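Local coordinates for lipoprotein (Streptococcus pneumoniae, PDB 3CX3) that binds a zinc ion and, as a lipoprotein homologous with the solute-binding components of metal ABC transporters, probably takes part in zinc uptake, at residues F168-F172 with R193-N197; T182-F187 with L255-E259. All coordinates share one frame; numbering follows the deposited sequence.

Both interactions belong to the half of the protein built on the parallel sheet 198-200, 180-182, 230-232, 252-254, and their centres lie about 17 Å apart, with nearest atoms about 7 Å apart. Along the chain they interleave: 168-172, at the end of helix 147-173, comes first, then 182-187 after strand 180-182, then 193-197 behind helix 188-193, and last 255-259 after strand 252-254. Helix 188-193 therefore joins the two, running from the zinc-binding loop of interaction 2 to the aromatic cluster of interaction 1. Helix 268-281 touches both. One contact packs the last turn of the long helix against this half; the other brings two ligands to the metal.

Interaction 1 of 2, residues F168-F172 with R193-N197; sequences FQPKF and RFGLN
The ring of F194 has F172 over one face and the CG methylene of R193, its chain neighbour, over the opposite one, while OE1 of Q169 approaches its edge near the ring plane. F172 and F194 meet obliquely, their planes 45° apart and centroids 4.7 Å from each other, with CD2 of F172 3.3 Å from CD2 of F194. Farther round the same side of the F172 ring, methyl CD1 of L196 lies 3.6 Å from F172 CD1, also obliquely. F168, one turn earlier on the helix, adds its CB, 4.1 Å from F194 CE2. Flat and branched apolar groups suit this buried seam. Glutamine suits its margin: with CG anti to the backbone N (chi1 -168°) and a bend at chi2, the amide comes to the loop, where Q169 NE2 gives R193 O a weak hydrogen bond of 3.4 Å. The guanidinium of R193 turns to salt bridges with D124 and E126. M276 of helix 268-281 also touches F168 and F194. This apolar cluster seats the last turn of helix 147-173 against the link between helix 188-193 and edge strand 198-200; a long helix joining two alpha/beta lobes is the pattern of this family of metal-binding proteins.

Interaction 2 of 2, residues T182-F187 with L255-E259; sequences TQHTAF and LNPLE. With ZN (zinc ion), chain E.
The side chains of H184 and E259 come toward each other from opposite directions and meet at the zinc ion, their ligand atoms about 90° apart around it: NE2 of H184 and OE2 of E259 each lie 2.1 Å from the metal. H184 NE2 and E259 OE2 come within 2.9 Å of each other because both bind the ion; no hydrogen bond joins them. The carboxylate stands at the edge of the imidazole, the two planes 66° apart. E259, extended beyond CG (chi2 160°) so that its carboxylate spans to the zinc, coordinates essentially through OE2; its OE1 stays farther off, 3.2 Å from the zinc. H44 and H120 complete the site. Imidazole nitrogens and one carboxylate suit zinc, and the negative charge should partly offset that of the ion.

In the next shell, E233 accepts a hydrogen bond from ND1 of H184, which fixes the rotation of the ring and may make the NE2 lone pair a stronger electron donor to zinc. CB of A186 lies over one face of the same ring and meets CB of P257 at 3.8 Å; a small side chain fits this narrow place. OG1 of T182 donates to O of H184 (2.6 Å) from above the carbonyl plane, tying down the turn that carries the histidine.

Farther out, methyl CD1 of L255 makes a CH-pi contact over the face of F187, 3.7 Å from the ring centroid, while CZ of F187 reaches P257. The loops follow strands 180-182 and 252-254, which flank strand 230-232 in one parallel sheet, and helix 268-281 packs against L255 and L258.

Interaction 1 of 2, residues F168-F172 with R193-N197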
loop_
_atom_site.group_PDB
_atom_site.type_symbol
_atom_site.label_atom_id
_atom_site.label_comp_id
_atom_site.label_asym_id
_atom_site.label_seq_id
_atom_site.Cartn_x
_atom_site.Cartn_y
_atom_site.Cartn_z
ATOM N N PHE A 168 9.259 10.501 13.190
ATOM C CA PHE A 168 10.262 10.066 12.222
ATOM C C PHE A 168 11.028 11.113 11.404
ATOM O O PHE A 168 12.114 10.822 10.901
ATOM C CB PHE A 168 9.660 9.013 11.293
ATOM C CG PHE A 168 9.698 7.649 11.871
ATOM C CD1 PHE A 168 10.800 6.833 11.673
ATOM C CD2 PHE A 168 8.665 7.198 12.675
ATOM C CE1 PHE A 168 10.851 5.573 12.240
ATOM C CE2 PHE A 168 8.710 5.928 13.239
ATOM C CZ PHE A 168 9.802 5.124 13.016
ATOM N N GLN A 169 10.488 12.320 11.260
ATOM C CA GLN A 169 11.180 13.322 10.453
ATOM C C GLN A 169 12.623 13.539 10.929
ATOM O O GLN A 169 13.534 13.544 10.100
ATOM C CB GLN A 169 10.383 14.631 10.344
ATOM C CG GLN A 169 10.896 15.608 9.283
ATOM C CD GLN A 169 11.032 14.993 7.880
ATOM O OE1 GLN A 169 11.968 14.239 7.601
ATOM N NE2 GLN A 169 10.114 15.350 6.989
ATOM N N PRO A 170 12.839 13.709 12.258
ATOM C CA PRO A 170 14.210 13.806 12.773
ATOM C C PRO A 170 15.075 12.580 12.501
ATOM O O PRO A 170 16.207 12.742 12.053
ATOM C CB PRO A 170 14.007 14.012 14.279
ATOM C CG PRO A 170 12.674 14.656 14.362
ATOM C CD PRO A 170 11.870 13.896 13.350
ATOM N N LYS A 171 14.555 11.380 12.765
ATOM C CA LYS A 171 15.274 10.133 12.477
ATOM C C LYS A 171 15.950 10.214 11.110
ATOM O O LYS A 171 17.168 10.073 10.991
ATOM C CB LYS A 171 14.316 8.938 12.491
ATOM C CG LYS A 171 13.397 8.872 13.690
ATOM C CD LYS A 171 13.628 7.631 14.527
ATOM C CE LYS A 171 12.687 7.641 15.728
ATOM N NZ LYS A 171 12.622 6.317 16.396
ATOM N N PHE A 172 15.142 10.472 10.085
ATOM C CA PHE A 172 15.624 10.542 8.707
ATOM C C PHE A 172 16.410 11.819 8.412
ATOM O O PHE A 172 17.140 11.879 7.433
ATOM C CB PHE A 172 14.465 10.374 7.718
ATOM C CG PHE A 172 13.694 9.082 7.880
ATOM C CD1 PHE A 172 14.233 7.867 7.457
ATOM C CD2 PHE A 172 12.420 9.083 8.425
ATOM C CE1 PHE A 172 13.512 6.683 7.587
ATOM C CE2 PHE A 172 11.705 7.902 8.565
ATOM C CZ PHE A 172 12.251 6.708 8.148
ATOM N N ARG A 193 8.795 11.818 1.119
ATOM C CA ARG A 193 8.371 12.535 2.325
ATOM C C ARG A 193 9.492 12.658 3.376
ATOM O O ARG A 193 9.363 13.395 4.356
ATOM C CB ARG A 193 7.105 11.940 2.945
ATOM C CG ARG A 193 6.624 12.777 4.135
ATOM C CD ARG A 193 5.137 12.789 4.317
ATOM N NE ARG A 193 4.404 13.245 3.136
ATOM C CZ ARG A 193 4.119 14.514 2.855
ATOM N NH1 ARG A 193 4.516 15.498 3.660
ATOM N NH2 ARG A 193 3.434 14.799 1.753
ATOM N N PHE A 194 10.600 11.963 3.161
ATOM C CA PHE A 194 11.635 11.954 4.177
ATOM C C PHE A 194 13.035 12.322 3.702
ATOM O O PHE A 194 14.015 12.091 4.404
ATOM C CB PHE A 194 11.590 10.624 4.927
ATOM C CG PHE A 194 10.373 10.476 5.779
ATOM C CD1 PHE A 194 9.320 9.672 5.374
ATOM C CD2 PHE A 194 10.264 11.175 6.979
ATOM C CE1 PHE A 194 8.177 9.534 6.167
ATOM C CE2 PHE A 194 9.129 11.054 7.781
ATOM C CZ PHE A 194 8.079 10.232 7.373
ATOM N N GLY A 195 13.120 12.927 2.522
ATOM C CA GLY A 195 14.397 13.379 1.981
ATOM C C GLY A 195 15.247 12.248 1.443
ATOM O O GLY A 195 16.213 12.481 0.714
ATOM N N LEU A 196 14.892 11.018 1.814
ATOM C CA LEU A 196 15.533 9.833 1.287
ATOM C C LEU A 196 15.274 9.719 -0.210
ATOM O O LEU A 196 14.351 10.348 -0.748
ATOM C CB LEU A 196 14.975 8.588 1.971
ATOM C CG LEU A 196 14.838 8.584 3.496
ATOM C CD1 LEU A 196 13.985 7.403 3.908
ATOM C CD2 LEU A 196 16.202 8.534 4.187
ATOM N N ASN A 197 16.113 8.930 -0.879
ATOM C CA ASN A 197 15.827 8.486 -2.233
ATOM C C ASN A 197 15.964 6.971 -2.299
ATOM O O ASN A 197 16.852 6.399 -1.673
ATOM C CB ASN A 197 16.708 9.186 -3.269
ATOM C CG ASN A 197 18.120 8.688 -3.263
ATOM O OD1 ASN A 197 18.872 8.935 -2.322
ATOM N ND2 ASN A 197 18.503 7.984 -4.327
#

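Interaction 2 of 2, residues T182-F187 with L255-E259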
loop_
_atom_site.group_PDB
_atom_site.type_symbol
_atom_site.label_atom_id
_atom_site.label_comp_id
_atom_site.label_asym_id
_atom_site.label_seq_id
_atom_site.Cartn_x
_atom_site.Cartn_y
_atom_site.Cartn_z
ATOM N N THR A 182 15.163 -1.630 -2.479
ATOM C CA THR A 182 14.010 -2.435 -2.092
ATOM C C THR A 182 13.670 -3.385 -3.211
ATOM O O THR A 182 14.100 -3.188 -4.356
ATOM C CB THR A 182 12.751 -1.569 -1.836
ATOM O OG1 THR A 182 12.256 -1.073 -3.084
ATOM C CG2 THR A 182 13.030 -0.419 -0.897
ATOM N N GLN A 183 12.862 -4.391 -2.887
ATOM C CA GLN A 183 12.599 -5.480 -3.807
ATOM C C GLN A 183 11.814 -5.083 -5.060
ATOM O O GLN A 183 12.191 -5.483 -6.173
ATOM C CB GLN A 183 11.939 -6.647 -3.093
ATOM C CG GLN A 183 11.895 -7.845 -3.978
ATOM C CD GLN A 183 11.341 -9.055 -3.287
ATOM O OE1 GLN A 183 11.995 -9.661 -2.426
ATOM N NE2 GLN A 183 10.134 -9.435 -3.674
ATOM N N HIS A 184 10.722 -4.332 -4.889
ATOM C CA HIS A 184 10.176 -3.559 -6.015
ATOM C C HIS A 184 9.981 -2.087 -5.691
ATOM O O HIS A 184 10.206 -1.674 -4.564
ATOM C CB HIS A 184 8.945 -4.209 -6.619
ATOM C CG HIS A 184 7.668 -3.966 -5.879
ATOM N ND1 HIS A 184 7.333 -4.641 -4.718
ATOM C CD2 HIS A 184 6.600 -3.188 -6.189
ATOM C CE1 HIS A 184 6.129 -4.257 -4.329
ATOM N NE2 HIS A 184 5.666 -3.372 -5.197
ATOM N N THR A 185 9.600 -1.298 -6.687
ATOM C CA THR A 185 9.495 0.147 -6.497
ATOM C C THR A 185 8.219 0.518 -5.723
ATOM O O THR A 185 7.227 0.952 -6.332
ATOM C CB THR A 185 9.533 0.939 -7.850
ATOM O OG1 THR A 185 10.622 0.479 -8.663
ATOM C CG2 THR A 185 9.673 2.432 -7.603
ATOM N N ALA A 186 8.265 0.385 -4.396
ATOM C CA ALA A 186 7.103 0.679 -3.593
ATOM C C ALA A 186 7.200 1.898 -2.664
ATOM O O ALA A 186 6.190 2.465 -2.288
ATOM C CB ALA A 186 6.694 -0.556 -2.807
ATOM N N PHE A 187 8.417 2.292 -2.303
ATOM C CA PHE A 187 8.656 3.240 -1.224
ATOM C C PHE A 187 8.925 4.659 -1.687
ATOM O O PHE A 187 9.441 5.480 -0.930
ATOM C CB PHE A 187 9.782 2.702 -0.350
ATOM C CG PHE A 187 9.427 1.397 0.303
ATOM C CD1 PHE A 187 8.847 1.373 1.562
ATOM C CD2 PHE A 187 9.610 0.196 -0.373
ATOM C CE1 PHE A 187 8.477 0.167 2.149
ATOM C CE2 PHE A 187 9.250 -1.002 0.212
ATOM C CZ PHE A 187 8.671 -1.007 1.478
ATOM N N LEU A 255 11.575 -5.685 4.238
ATOM C CA LEU A 255 10.858 -4.427 4.451
ATOM C C LEU A 255 9.467 -4.560 3.801
ATOM O O LEU A 255 9.385 -4.799 2.592
ATOM C CB LEU A 255 11.642 -3.329 3.747
ATOM C CG LEU A 255 11.995 -1.904 4.207
ATOM C CD1 LEU A 255 11.762 -1.028 3.021
ATOM C CD2 LEU A 255 11.253 -1.369 5.449
ATOM N N ASN A 256 8.389 -4.401 4.577
ATOM C CA ASN A 256 7.009 -4.625 4.091
ATOM C C ASN A 256 6.348 -3.410 3.390
ATOM O O ASN A 256 6.171 -2.338 3.996
ATOM C CB ASN A 256 6.094 -5.060 5.234
ATOM C CG ASN A 256 5.145 -6.196 4.857
ATOM O OD1 ASN A 256 5.002 -7.173 5.617
ATOM N ND2 ASN A 256 4.466 -6.065 3.725
ATOM N N PRO A 257 5.965 -3.591 2.116
ATOM C CA PRO A 257 5.238 -2.552 1.395
ATOM C C PRO A 257 3.725 -2.641 1.685
ATOM O O PRO A 257 2.928 -1.886 1.081
ATOM C CB PRO A 257 5.544 -2.870 -0.066
ATOM C CG PRO A 257 5.795 -4.334 -0.141
ATOM C CD PRO A 257 6.204 -4.793 1.278
ATOM N N LEU A 258 3.358 -3.547 2.604
ATOM C CA LEU A 258 1.986 -3.772 3.076
ATOM C C LEU A 258 0.968 -4.212 2.026
ATOM O O LEU A 258 -0.231 -4.059 2.198
ATOM C CB LEU A 258 1.466 -2.586 3.886
ATOM C CG LEU A 258 2.405 -2.029 4.958
ATOM C CD1 LEU A 258 1.917 -0.652 5.433
ATOM C CD2 LEU A 258 2.609 -2.966 6.144
ATOM N N GLU A 259 1.459 -4.800 0.953
ATOM C CA GLU A 259 0.606 -5.318 -0.095
ATOM C C GLU A 259 -0.077 -6.632 0.295
ATOM O O GLU A 259 -1.245 -6.852 -0.036
ATOM C CB GLU A 259 1.416 -5.457 -1.373
ATOM C CG GLU A 259 1.656 -4.134 -2.082
ATOM C CD GLU A 259 2.809 -4.217 -3.031
ATOM O OE1 GLU A 259 3.013 -5.299 -3.611
ATOM O OE2 GLU A 259 3.535 -3.213 -3.173
HETATM ZN ZN ZN E . 3.730 -2.609 -5.150
#